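Local coordinates for agmatinase (Burkholderia thailandensis, PDB 4DZ4), which probably hydrolyses agmatine to putrescine and urea at a site holding two manganese ions, as a member of the arginase family, at residues I160-H165 with A273-L278; V198-R203 with E230-I235; A218-H223 with S268-A273; F245-L250 with A302-H307; I284-V289 with C314-R319. All blocks are in the same frame, centred on the assembly; numbering follows the deposited sequence.

All five contacts belong to one α/β unit round a parallel sheet. Strands 282-289, 240-246, 158-162 and 198-202 are neighbours in that order and serve contacts 5, 4, 1 and 2. Contact 3 joins two helices beside the sheet. Contacts 1 and 3 share helix 268-276; contacts 4 and 5 share 300-323. Along the chain, contacts 2 and 3 are nested inside the loop closed by contact 1, and contact 5 opens later. Centres of contacts 1 and 2 are about 7 Å apart; those of 3 and 5 about 20 Å. Contacts 1 and 4 both bind the manganese pair, so the ends of strands 158-162 and 240-246 and the turns after them carry much of the metal site.

Contact 1: residues I160-H165 with A273-L278; sequences IHFDAH and AIVRGL. With MN (manganese (II) ion), chain Q; MN (manganese (II) ion), chain P.
F162 touches I274 and V275 with one corner of its ring, and the next residue in the chain, D163, bridges two manganese ions. The ring CZ of F162 lies 3.8 Å from CG2 of I274. That methyl sits at the ring edge, in the ring plane. CG2 of V275 comes to the same CZ of F162 at 4.1 Å, from an oblique direction. F162 holds CG anti to its carbonyl carbon (chi1 -69°), which sends the ring out to the helix. No hydrogen bond crosses this buried contact. F245, on the neighbouring strand 240-246, stacks with the F162 ring.

Strand 158-162 belongs to the parallel sheet of the arginase fold, and helix 268-276 covers it. The metal ligands come from the loop just past the strand end. There D163 OD1 binds one manganese ion at 2.1 Å and D163 OD2 binds the other at 2.2 Å. H165 ND1 joins the first of these ions at 2.3 Å. Water 1 bridges both. D246 binds both ions too; D248 completes the first site, H139 and D167 add to the second.

Each D163 oxygen also accepts a hydrogen bond. H161 NE2 reaches D163 OD2 at 2.8 Å on the anti side, 24° out of the carboxylate plane. The backbone N of H165 meets D163 OD1 at 2.7 Å from above that plane, closing an Asx turn. H161 ND1 is bonded in turn to Q199 NE2, so both nitrogens of this second-shell imidazole are held.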
# COMPACT_ATOMS: atom_id res chain seq x y z
N ILE B 160 0.25 10.25 33.68
CA ILE B 160 1.19 10.85 32.71
C ILE B 160 0.68 10.38 31.35
O ILE B 160 0.76 9.21 31.02
CB ILE B 160 2.65 10.41 32.93
CG1 ILE B 160 3.14 10.81 34.34
CG2 ILE B 160 3.52 11.05 31.84
CD1 ILE B 160 4.51 10.24 34.68
N HIS B 161 0.18 11.31 30.56
CA HIS B 161 -0.65 10.97 29.38
C HIS B 161 -0.10 11.61 28.14
O HIS B 161 -0.05 12.84 28.04
CB HIS B 161 -2.06 11.45 29.73
CG HIS B 161 -3.07 11.36 28.60
ND1 HIS B 161 -4.22 12.09 28.63
CD2 HIS B 161 -3.13 10.59 27.46
CE1 HIS B 161 -4.96 11.81 27.54
NE2 HIS B 161 -4.30 10.90 26.82
N PHE B 162 0.42 10.79 27.22
CA PHE B 162 0.97 11.30 25.96
C PHE B 162 -0.11 11.12 24.89
O PHE B 162 -0.60 9.99 24.70
CB PHE B 162 2.21 10.49 25.56
CG PHE B 162 3.40 10.71 26.44
CD1 PHE B 162 4.43 11.58 26.05
CD2 PHE B 162 3.53 10.01 27.64
CE1 PHE B 162 5.55 11.79 26.86
CE2 PHE B 162 4.66 10.19 28.45
CZ PHE B 162 5.67 11.07 28.06
N ASP B 163 -0.49 12.18 24.18
CA ASP B 163 -1.67 12.11 23.30
C ASP B 163 -1.81 13.40 22.56
O ASP B 163 -1.52 14.47 23.11
CB ASP B 163 -2.93 11.90 24.16
CG ASP B 163 -4.05 11.16 23.45
OD1 ASP B 163 -4.37 11.47 22.28
OD2 ASP B 163 -4.69 10.31 24.11
N ALA B 164 -2.32 13.33 21.34
CA ALA B 164 -2.83 14.54 20.68
C ALA B 164 -4.14 15.03 21.32
O ALA B 164 -4.53 16.19 21.11
CB ALA B 164 -3.07 14.27 19.18
N HIS B 165 -4.82 14.15 22.07
CA HIS B 165 -6.18 14.36 22.60
C HIS B 165 -6.23 14.23 24.12
O HIS B 165 -5.66 13.32 24.70
CB HIS B 165 -7.15 13.31 22.03
CG HIS B 165 -7.12 13.21 20.53
ND1 HIS B 165 -6.33 12.32 19.87
CD2 HIS B 165 -7.82 13.92 19.56
CE1 HIS B 165 -6.51 12.48 18.53
NE2 HIS B 165 -7.43 13.44 18.36
N ALA B 273 13.11 10.38 24.09
CA ALA B 273 14.02 11.14 24.96
C ALA B 273 13.31 11.45 26.29
O ALA B 273 13.92 11.38 27.37
CB ALA B 273 14.45 12.44 24.28
N ILE B 274 12.02 11.78 26.20
CA ILE B 274 11.21 12.04 27.40
C ILE B 274 11.01 10.76 28.22
O ILE B 274 11.34 10.73 29.41
CB ILE B 274 9.85 12.70 27.05
CG1 ILE B 274 10.08 14.06 26.39
CG2 ILE B 274 8.99 12.87 28.31
CD1 ILE B 274 8.84 14.56 25.64
N VAL B 275 10.51 9.70 27.59
CA VAL B 275 10.23 8.45 28.30
C VAL B 275 11.47 7.88 28.97
O VAL B 275 11.44 7.49 30.16
CB VAL B 275 9.55 7.40 27.40
CG1 VAL B 275 9.40 6.04 28.11
CG2 VAL B 275 8.15 7.92 27.02
N ARG B 276 12.59 7.92 28.26
CA ARG B 276 13.83 7.39 28.79
C ARG B 276 14.33 8.12 30.03
O ARG B 276 15.11 7.55 30.80
CB ARG B 276 14.92 7.39 27.72
CG ARG B 276 14.69 6.32 26.65
CD ARG B 276 15.68 6.52 25.52
NE ARG B 276 15.34 5.69 24.35
CZ ARG B 276 15.91 5.87 23.16
NH1 ARG B 276 16.83 6.83 23.00
NH2 ARG B 276 15.58 5.10 22.13
N GLY B 277 13.89 9.36 30.23
CA GLY B 277 14.37 10.16 31.35
C GLY B 277 13.50 10.06 32.61
O GLY B 277 13.76 10.77 33.60
N LEU B 278 12.47 9.22 32.56
CA LEU B 278 11.45 9.18 33.63
C LEU B 278 11.78 8.23 34.79
O LEU B 278 10.89 7.83 35.53
CB LEU B 278 10.08 8.85 33.05
CG LEU B 278 9.47 10.02 32.29
CD1 LEU B 278 8.18 9.55 31.66
CD2 LEU B 278 9.24 11.24 33.16
MN MN Q . -5.38 10.41 20.75
MN MN P . -6.40 9.08 23.51
O HOH W 1 -7.04 10.06 21.95

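Contact 2: residues V198-R203 with E230-I235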
# COMPACT_ATOMS: atom_id res chain seq x y z
N VAL B 198 -0.56 15.10 34.07
CA VAL B 198 -0.01 15.91 32.98
C VAL B 198 -0.29 15.26 31.64
O VAL B 198 -0.18 14.02 31.49
CB VAL B 198 1.51 16.19 33.19
CG1 VAL B 198 2.31 14.88 33.27
CG2 VAL B 198 2.05 17.13 32.10
N GLN B 199 -0.63 16.10 30.66
CA GLN B 199 -0.95 15.63 29.32
C GLN B 199 0.06 16.28 28.37
O GLN B 199 0.26 17.48 28.41
CB GLN B 199 -2.38 16.00 28.98
CG GLN B 199 -3.38 15.28 29.90
CD GLN B 199 -4.83 15.63 29.63
OE1 GLN B 199 -5.21 16.81 29.56
NE2 GLN B 199 -5.66 14.60 29.44
N VAL B 200 0.70 15.46 27.54
CA VAL B 200 1.88 15.86 26.77
C VAL B 200 1.65 15.60 25.27
O VAL B 200 1.31 14.48 24.87
CB VAL B 200 3.13 15.06 27.20
CG1 VAL B 200 4.36 15.56 26.44
CG2 VAL B 200 3.38 15.20 28.71
N GLY B 201 1.84 16.64 24.45
CA GLY B 201 1.67 16.54 23.00
C GLY B 201 0.28 16.96 22.52
O GLY B 201 -0.04 16.89 21.32
N ILE B 202 -0.55 17.41 23.47
CA ILE B 202 -1.93 17.87 23.19
C ILE B 202 -1.98 18.87 22.04
O ILE B 202 -1.17 19.80 21.97
CB ILE B 202 -2.62 18.46 24.44
CG1 ILE B 202 -2.72 17.40 25.56
CG2 ILE B 202 -3.99 19.05 24.06
CD1 ILE B 202 -3.64 16.21 25.23
N ARG B 203 -2.93 18.69 21.14
CA ARG B 203 -3.10 19.63 20.04
C ARG B 203 -4.54 19.58 19.52
O ARG B 203 -4.80 19.81 18.32
CB ARG B 203 -2.07 19.40 18.94
CG ARG B 203 -1.94 17.97 18.44
CD ARG B 203 -0.72 17.86 17.54
NE ARG B 203 -0.57 16.53 16.90
CZ ARG B 203 -0.07 15.43 17.46
NH1 ARG B 203 0.05 14.32 16.71
NH2 ARG B 203 0.33 15.40 18.73
N GLU B 230 11.41 17.42 32.74
CA GLU B 230 11.56 18.03 34.07
C GLU B 230 10.24 18.57 34.61
O GLU B 230 9.96 18.47 35.82
CB GLU B 230 12.70 19.07 34.07
CG GLU B 230 14.06 18.41 33.85
CD GLU B 230 15.22 19.38 33.73
OE1 GLU B 230 14.98 20.61 33.76
OE2 GLU B 230 16.39 18.92 33.61
N ARG B 231 9.40 19.09 33.72
CA ARG B 231 8.08 19.56 34.12
C ARG B 231 7.19 18.37 34.58
O ARG B 231 6.48 18.49 35.59
CB ARG B 231 7.40 20.37 32.99
CG ARG B 231 6.01 20.92 33.35
CD ARG B 231 6.03 21.93 34.50
NE ARG B 231 6.77 23.14 34.13
CZ ARG B 231 6.25 24.15 33.44
NH1 ARG B 231 4.98 24.13 33.05
NH2 ARG B 231 7.01 25.20 33.13
N ILE B 232 7.23 17.25 33.85
CA ILE B 232 6.54 16.01 34.27
C ILE B 232 6.96 15.58 35.68
O ILE B 232 6.11 15.35 36.55
CB ILE B 232 6.74 14.84 33.26
CG1 ILE B 232 6.09 15.18 31.90
CG2 ILE B 232 6.25 13.52 33.85
CD1 ILE B 232 6.51 14.30 30.74
N GLU B 233 8.27 15.52 35.93
CA GLU B 233 8.79 15.11 37.23
C GLU B 233 8.29 16.03 38.34
O GLU B 233 7.90 15.59 39.43
CB GLU B 233 10.31 15.13 37.22
CG GLU B 233 10.94 14.07 36.35
CD GLU B 233 12.45 14.12 36.46
OE1 GLU B 233 13.06 15.07 35.92
OE2 GLU B 233 13.02 13.23 37.13
N SER B 234 8.27 17.33 38.03
CA SER B 234 7.83 18.35 38.97
C SER B 234 6.36 18.18 39.34
O SER B 234 5.96 18.34 40.50
CB SER B 234 8.05 19.74 38.39
OG SER B 234 7.80 20.69 39.40
N ILE B 235 5.55 17.83 38.35
CA ILE B 235 4.11 17.68 38.55
C ILE B 235 3.76 16.42 39.36
O ILE B 235 2.95 16.48 40.29
CB ILE B 235 3.38 17.69 37.19
CG1 ILE B 235 3.39 19.11 36.61
CG2 ILE B 235 1.96 17.15 37.34
CD1 ILE B 235 3.14 19.21 35.12
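I232 is the first residue of helix segment 230-235 to meet the strand, touching V198 and V200. Its CB does not point straight at the strand. CG1 is turned beside the backbone N (chi1 -64°), and the extended chain brings CD1 across. CG1 of I232 lies 4.0 Å from CG1 of V198. The CD1 methyl of I232 rests 3.8 Å from CG2 of V200. The isoleucine crosses both valines at about a right angle, and so spans two residues that face the helix from the same side of the strand. I160 of the adjacent strand and L278 also touch I232.

One turn further on, I235 points toward the strand. Its CD1 presses on V198 alone, 3.8 Å from CG2 of V198 and 3.9 Å from CB of V198. V198 thus takes I232 on one methyl and I235 on the other. I235 also reaches N213 on strand 213-216.

The contact is wholly apolar. Past it, the chain turns a corner at G201, whose O accepts a bond from R203 NH2.

Segments 198-200 and 230-235 run antiparallel at 164°, with their axes 9.7 Å apart. Helix 225-236 lies between the parallel strands 213-216 and 240-246 in sequence. It belongs to a β-α-β crossover that passes over strands 198-202 and 158-162, part of the α/β arginase fold.

Contact 3: residues A218-H223 with S268-A273; sequences AWVHEH and SAQALA
Q270 brings the edge of its terminal amide to the H221 imidazole. The side chains cross at about a right angle, yet the planes are 19° apart. Q270 NE2 donates to H221 ND1 at 3.2 Å. The bond is nearly straight. NE2 approaches 28° out of the ring plane, whereas ND1 lies in the plane of the amide. On the same edge of the amide, Q270 OE1 comes within 3.4 Å of H221 CE1. With CG of Q270 beside the backbone N (chi1 -68°), the extended chain carries NE2 across to H221. V220 CG1 makes a plain van der Waals touch 4.1 Å from Q270 NE2.

The amide is gripped at both ends, since Q270 OE1 accepts from the backbone N of S267. The two bonds together support the amide being placed with NE2 at ND1 and OE1 at S267 N. H221 NE2 makes a weak bond to G264 O. With ND1 as acceptor, a proton on NE2 is the likely state.

Helix 217-223 follows strand 213-216 at one border of the sheet, and helix 268-276 packs on the same face of that sheet. The contact ties these two helices together near a subunit boundary of the hexamer. A269 packs on H221 of the second subunit, and H221 packs on A269 of the third.

At the end of helix 217-223, H223 folds back over W219. H223 ND1 lies 3.2 Å above the W219 ring, over its centre. It also donates to W219 O at 3.0 Å, across the carbonyl plane from H223 N, which bonds the same oxygen.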
# COMPACT_ATOMS: atom_id res chain seq x y z
N ALA B 218 3.03 22.29 20.67
CA ALA B 218 3.84 23.50 20.42
C ALA B 218 4.80 23.76 21.58
O ALA B 218 5.95 24.17 21.38
CB ALA B 218 2.97 24.72 20.21
N TRP B 219 4.33 23.48 22.79
CA TRP B 219 5.14 23.74 23.99
C TRP B 219 6.34 22.82 24.00
O TRP B 219 7.46 23.23 24.29
CB TRP B 219 4.26 23.58 25.24
CG TRP B 219 4.93 24.06 26.50
CD1 TRP B 219 4.74 25.27 27.16
CD2 TRP B 219 5.90 23.32 27.33
NE1 TRP B 219 5.51 25.33 28.32
CE2 TRP B 219 6.24 24.20 28.46
CE3 TRP B 219 6.52 22.08 27.24
CZ2 TRP B 219 7.14 23.81 29.45
CZ3 TRP B 219 7.42 21.71 28.24
CH2 TRP B 219 7.74 22.56 29.31
N VAL B 220 6.11 21.55 23.64
CA VAL B 220 7.18 20.57 23.61
C VAL B 220 8.19 20.96 22.54
O VAL B 220 9.39 20.89 22.78
CB VAL B 220 6.66 19.14 23.40
CG1 VAL B 220 7.81 18.15 23.25
CG2 VAL B 220 5.76 18.75 24.56
N HIS B 221 7.71 21.39 21.37
CA HIS B 221 8.60 21.78 20.29
C HIS B 221 9.43 22.98 20.69
O HIS B 221 10.61 23.06 20.37
CB HIS B 221 7.79 22.11 19.03
CG HIS B 221 7.17 20.90 18.37
ND1 HIS B 221 7.87 19.76 18.13
CD2 HIS B 221 5.89 20.67 17.88
CE1 HIS B 221 7.07 18.86 17.53
NE2 HIS B 221 5.86 19.43 17.37
N GLU B 222 8.80 23.93 21.37
CA GLU B 222 9.47 25.16 21.80
C GLU B 222 10.53 24.92 22.89
O GLU B 222 11.61 25.50 22.85
CB GLU B 222 8.44 26.18 22.29
CG GLU B 222 9.04 27.42 22.97
CD GLU B 222 9.80 28.32 22.00
OE1 GLU B 222 9.80 28.07 20.77
OE2 GLU B 222 10.41 29.32 22.48
N HIS B 223 10.19 24.10 23.88
CA HIS B 223 11.00 23.99 25.09
C HIS B 223 11.91 22.80 25.11
O HIS B 223 12.94 22.82 25.80
CB HIS B 223 10.09 24.00 26.32
CG HIS B 223 9.39 25.32 26.53
ND1 HIS B 223 8.14 25.56 26.08
CD2 HIS B 223 9.83 26.51 27.11
CE1 HIS B 223 7.79 26.82 26.38
NE2 HIS B 223 8.82 27.40 27.01
N SER B 268 9.41 10.57 17.11
CA SER B 268 9.74 9.47 18.03
C SER B 268 10.99 9.84 18.86
O SER B 268 11.09 9.43 20.02
CB SER B 268 9.89 8.14 17.29
OG SER B 268 10.85 8.28 16.27
N ALA B 269 11.94 10.59 18.27
CA ALA B 269 13.13 11.01 19.00
C ALA B 269 12.74 11.82 20.25
O ALA B 269 13.28 11.57 21.36
CB ALA B 269 14.07 11.83 18.12
N GLN B 270 11.85 12.79 20.08
CA GLN B 270 11.39 13.59 21.24
C GLN B 270 10.69 12.73 22.28
O GLN B 270 10.97 12.82 23.48
CB GLN B 270 10.42 14.71 20.82
CG GLN B 270 11.00 15.86 20.00
CD GLN B 270 9.90 16.76 19.43
OE1 GLN B 270 8.98 16.30 18.73
NE2 GLN B 270 9.97 18.05 19.76
N ALA B 271 9.75 11.90 21.84
CA ALA B 271 8.99 11.08 22.77
C ALA B 271 9.91 10.13 23.56
O ALA B 271 9.74 9.95 24.78
CB ALA B 271 7.89 10.30 22.04
N LEU B 272 10.83 9.48 22.85
CA LEU B 272 11.68 8.49 23.50
C LEU B 272 12.65 9.18 24.47
O LEU B 272 12.97 8.64 25.53
CB LEU B 272 12.41 7.64 22.46
CG LEU B 272 11.47 6.72 21.64
CD1 LEU B 272 12.31 6.04 20.56
CD2 LEU B 272 10.75 5.68 22.52
N ALA B 273 13.11 10.38 24.09
CA ALA B 273 14.02 11.14 24.96
C ALA B 273 13.31 11.45 26.29
O ALA B 273 13.92 11.38 27.37
CB ALA B 273 14.45 12.44 24.28

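Contact 4: residues F245-L250 with A302-H307. With MN (manganese (II) ion), chain Q; MN (manganese (II) ion), chain P.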
# COMPACT_ATOMS: atom_id res chain seq x y z
N PHE B 245 0.37 5.96 26.92
CA PHE B 245 0.95 6.53 25.70
C PHE B 245 0.07 6.22 24.50
O PHE B 245 0.06 5.08 24.02
CB PHE B 245 2.37 6.01 25.47
CG PHE B 245 3.17 6.86 24.53
CD1 PHE B 245 2.86 6.89 23.18
CD2 PHE B 245 4.23 7.67 25.01
CE1 PHE B 245 3.57 7.71 22.28
CE2 PHE B 245 4.97 8.45 24.13
CZ PHE B 245 4.64 8.48 22.76
N ASP B 246 -0.64 7.23 24.01
CA ASP B 246 -1.44 7.10 22.78
C ASP B 246 -0.46 7.42 21.64
O ASP B 246 0.09 8.50 21.61
CB ASP B 246 -2.63 8.06 22.86
CG ASP B 246 -3.54 8.06 21.58
OD1 ASP B 246 -3.10 7.59 20.51
OD2 ASP B 246 -4.68 8.58 21.66
N ILE B 247 -0.21 6.46 20.76
CA ILE B 247 0.75 6.63 19.66
C ILE B 247 0.46 7.86 18.78
O ILE B 247 1.38 8.42 18.17
CB ILE B 247 0.88 5.33 18.83
CG1 ILE B 247 2.29 5.22 18.17
CG2 ILE B 247 -0.29 5.19 17.83
CD1 ILE B 247 3.48 5.21 19.12
N ASP B 248 -0.79 8.34 18.78
CA ASP B 248 -1.12 9.57 18.02
C ASP B 248 -0.56 10.85 18.65
O ASP B 248 -0.70 11.94 18.09
CB ASP B 248 -2.63 9.66 17.68
CG ASP B 248 -3.53 10.11 18.86
OD1 ASP B 248 -4.74 9.80 18.75
OD2 ASP B 248 -3.08 10.72 19.85
N CYS B 249 0.09 10.71 19.81
CA CYS B 249 0.97 11.80 20.33
C CYS B 249 2.01 12.16 19.22
O CYS B 249 2.31 13.33 18.97
CB CYS B 249 1.70 11.30 21.58
SG CYS B 249 2.78 12.57 22.27
N LEU B 250 2.52 11.13 18.54
CA LEU B 250 3.51 11.33 17.49
C LEU B 250 2.82 11.94 16.27
O LEU B 250 1.65 11.66 16.00
CB LEU B 250 4.17 9.99 17.11
CG LEU B 250 4.82 9.26 18.28
CD1 LEU B 250 5.51 7.98 17.82
CD2 LEU B 250 5.81 10.16 19.02
N ALA B 302 3.93 0.86 14.64
CA ALA B 302 4.11 -0.24 15.58
C ALA B 302 5.54 -0.31 16.13
O ALA B 302 5.72 -0.64 17.32
CB ALA B 302 3.69 -1.56 14.94
N ILE B 303 6.53 0.00 15.28
CA ILE B 303 7.93 0.02 15.70
C ILE B 303 8.11 1.10 16.77
O ILE B 303 8.68 0.83 17.84
CB ILE B 303 8.87 0.24 14.49
CG1 ILE B 303 8.94 -1.05 13.65
CG2 ILE B 303 10.27 0.63 15.01
CD1 ILE B 303 9.54 -0.84 12.27
N ALA B 304 7.57 2.29 16.52
CA ALA B 304 7.69 3.35 17.52
C ALA B 304 7.02 2.93 18.85
O ALA B 304 7.58 3.16 19.93
CB ALA B 304 7.15 4.67 17.00
N ALA B 305 5.83 2.34 18.77
CA ALA B 305 5.09 1.86 19.96
C ALA B 305 5.91 0.81 20.72
O ALA B 305 5.98 0.86 21.97
CB ALA B 305 3.76 1.25 19.54
N ALA B 306 6.53 -0.12 19.98
CA ALA B 306 7.39 -1.16 20.59
C ALA B 306 8.60 -0.54 21.31
O ALA B 306 8.95 -0.99 22.41
CB ALA B 306 7.83 -2.20 19.56
N HIS B 307 9.17 0.53 20.73
CA HIS B 307 10.30 1.25 21.39
C HIS B 307 9.83 1.84 22.70
O HIS B 307 10.55 1.77 23.70
CB HIS B 307 10.84 2.36 20.49
CG HIS B 307 11.91 1.91 19.51
ND1 HIS B 307 13.25 2.08 19.76
CD2 HIS B 307 11.81 1.29 18.27
CE1 HIS B 307 13.96 1.61 18.70
NE2 HIS B 307 13.07 1.14 17.78
MN MN Q . -5.38 10.41 20.75
MN MN P . -6.40 9.08 23.51
O HOH W 1 -7.04 10.06 21.95
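The CA atoms of I247 and A305 lie 6.5 Å apart, where the 3-10 segment 247-249 at the end of strand 240-246 comes up against helix segment 302-307. I247 and L250 make the contact, and their partners are small alanines. I247 keeps CG1 roughly anti to its backbone N (chi1 -152°). Its CD1 then lies 3.7 Å from the backbone N of A305, close over the helix surface. CD1 of L250 meets CB of A304 at 3.8 Å. No hydrogen bond crosses the contact.

The same turn presents D246 and D248 to the metals. D246 OD2 bridges unevenly, 2.2 Å from the manganese ion it shares with D248 and 2.6 Å from the other. D248 grips the first ion with both oxygens, OD1 at 2.2 Å and OD2 at 2.5 Å. The backbone N of D248 lies 3.0 Å from D246 OD1, which accepts its hydrogen bond from 41° above the carboxylate plane. That Asx turn links the two metal-binding aspartates of the DxD pair. A164 N also bonds D248 OD2.

One short turn therefore has an apolar flank against helix 300-323 and an acidic flank on the metals. The carboxylates and water 1 together hold the two manganese ions. In arginases a metal-bridging water or hydroxide attacks the guanidinium carbon, and water 1 is probably placed for the same role.

Contact 5: residues I284-V289 with C314-R319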
# COMPACT_ATOMS: atom_id res chain seq x y z
N ILE B 284 3.77 2.91 38.34
CA ILE B 284 3.05 1.72 38.87
C ILE B 284 2.51 0.80 37.77
O ILE B 284 2.20 -0.36 38.03
CB ILE B 284 1.84 2.13 39.74
CG1 ILE B 284 0.72 2.75 38.86
CG2 ILE B 284 2.29 3.09 40.82
CD1 ILE B 284 -0.62 2.98 39.51
N GLY B 285 2.39 1.34 36.56
CA GLY B 285 1.74 0.64 35.44
C GLY B 285 1.79 1.53 34.22
O GLY B 285 1.97 2.74 34.33
N ALA B 286 1.61 0.94 33.05
CA ALA B 286 1.65 1.73 31.80
C ALA B 286 0.91 1.04 30.68
O ALA B 286 0.69 -0.16 30.73
CB ALA B 286 3.09 2.00 31.37
N ASP B 287 0.58 1.81 29.64
CA ASP B 287 0.02 1.21 28.44
C ASP B 287 0.44 2.02 27.21
O ASP B 287 0.88 3.17 27.33
CB ASP B 287 -1.52 0.99 28.57
CG ASP B 287 -2.30 2.28 28.73
OD1 ASP B 287 -2.02 3.27 28.01
OD2 ASP B 287 -3.23 2.31 29.56
N VAL B 288 0.36 1.36 26.06
CA VAL B 288 0.69 1.98 24.79
C VAL B 288 -0.46 1.61 23.86
O VAL B 288 -0.68 0.43 23.60
CB VAL B 288 2.02 1.44 24.24
CG1 VAL B 288 2.37 2.14 22.93
CG2 VAL B 288 3.13 1.60 25.29
N VAL B 289 -1.20 2.63 23.41
CA VAL B 289 -2.51 2.39 22.77
C VAL B 289 -2.62 3.04 21.39
O VAL B 289 -1.77 3.86 21.00
CB VAL B 289 -3.66 2.94 23.63
CG1 VAL B 289 -3.68 2.18 24.98
CG2 VAL B 289 -3.53 4.46 23.86
N CYS B 314 12.72 -0.96 30.53
CA CYS B 314 14.05 -0.62 31.00
C CYS B 314 13.98 0.26 32.23
O CYS B 314 14.81 0.11 33.13
CB CYS B 314 14.85 0.03 29.86
SG CYS B 314 15.32 -1.14 28.56
N LEU B 315 12.99 1.16 32.28
CA LEU B 315 12.76 1.99 33.47
C LEU B 315 12.50 1.09 34.68
O LEU B 315 13.09 1.30 35.74
CB LEU B 315 11.62 2.97 33.29
CG LEU B 315 11.90 4.13 32.32
CD1 LEU B 315 10.60 4.88 32.04
CD2 LEU B 315 12.94 5.07 32.92
N TRP B 316 11.63 0.09 34.50
CA TRP B 316 11.41 -0.87 35.58
C TRP B 316 12.63 -1.68 35.97
O TRP B 316 12.82 -1.95 37.17
CB TRP B 316 10.20 -1.76 35.29
CG TRP B 316 8.87 -1.08 35.52
CD1 TRP B 316 8.45 -0.34 36.63
CD2 TRP B 316 7.71 -1.08 34.61
NE1 TRP B 316 7.15 0.11 36.47
CE2 TRP B 316 6.65 -0.31 35.28
CE3 TRP B 316 7.46 -1.63 33.35
CZ2 TRP B 316 5.39 -0.10 34.69
CZ3 TRP B 316 6.19 -1.41 32.77
CH2 TRP B 316 5.17 -0.69 33.45
N ARG B 317 13.44 -2.09 34.99
CA ARG B 317 14.69 -2.84 35.28
C ARG B 317 15.55 -1.97 36.18
O ARG B 317 16.10 -2.45 37.17
CB ARG B 317 15.45 -3.22 34.00
CG ARG B 317 16.64 -4.15 34.20
CD ARG B 317 17.90 -3.36 34.53
NE ARG B 317 19.01 -4.21 34.92
CZ ARG B 317 20.24 -3.77 35.18
NH1 ARG B 317 20.53 -2.48 35.09
NH2 ARG B 317 21.18 -4.62 35.56
N GLN B 318 15.66 -0.69 35.84
CA GLN B 318 16.50 0.23 36.62
C GLN B 318 16.01 0.43 38.05
O GLN B 318 16.83 0.48 38.99
CB GLN B 318 16.68 1.58 35.92
CG GLN B 318 17.52 1.52 34.65
CD GLN B 318 18.99 1.14 34.90
OE1 GLN B 318 19.29 0.01 35.31
NE2 GLN B 318 19.90 2.08 34.64
N ARG B 319 14.69 0.55 38.21
CA ARG B 319 14.07 0.63 39.54
C ARG B 319 14.31 -0.63 40.39
O ARG B 319 14.65 -0.54 41.59
CB ARG B 319 12.58 0.92 39.40
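The apolar and van der Waals contacts all come from W316, whose indole edge meets the backbone at G285 and A286. CZ2 of W316 lies 3.8 Å from CA of G285. CH2 of W316 is 3.9 Å from N of A286 and 4.0 Å from CB of A286. The nitrogens of G285 and A286 both lie at the edge of the indole, in its plane, so the ring meets the strand end-on and not with a face. A chi1 of -77° sets CG of W316 next to its own backbone N and carries the ring toward the sheet. G285 has no side chain, and the benzo edge comes right up to its CA. L133 and R131 of strand 131-136 also touch the indole.

Polar bonds lie round the contact, not across it. W316 NE1 bonds to L283 O on the same strand, just before the segment, which fixes the turn of the ring. G285 N is buried without a partner in the model. On the far side of the strand, D287 accepts bonds from Y242, T244 and T142.

The strand and helix segments run antiparallel at 165°, with axes 11.2 Å apart. This is the final β-α unit of the chain: helix 300-323 packs back over inner strand 282-289, as expected of an α/β arginase fold.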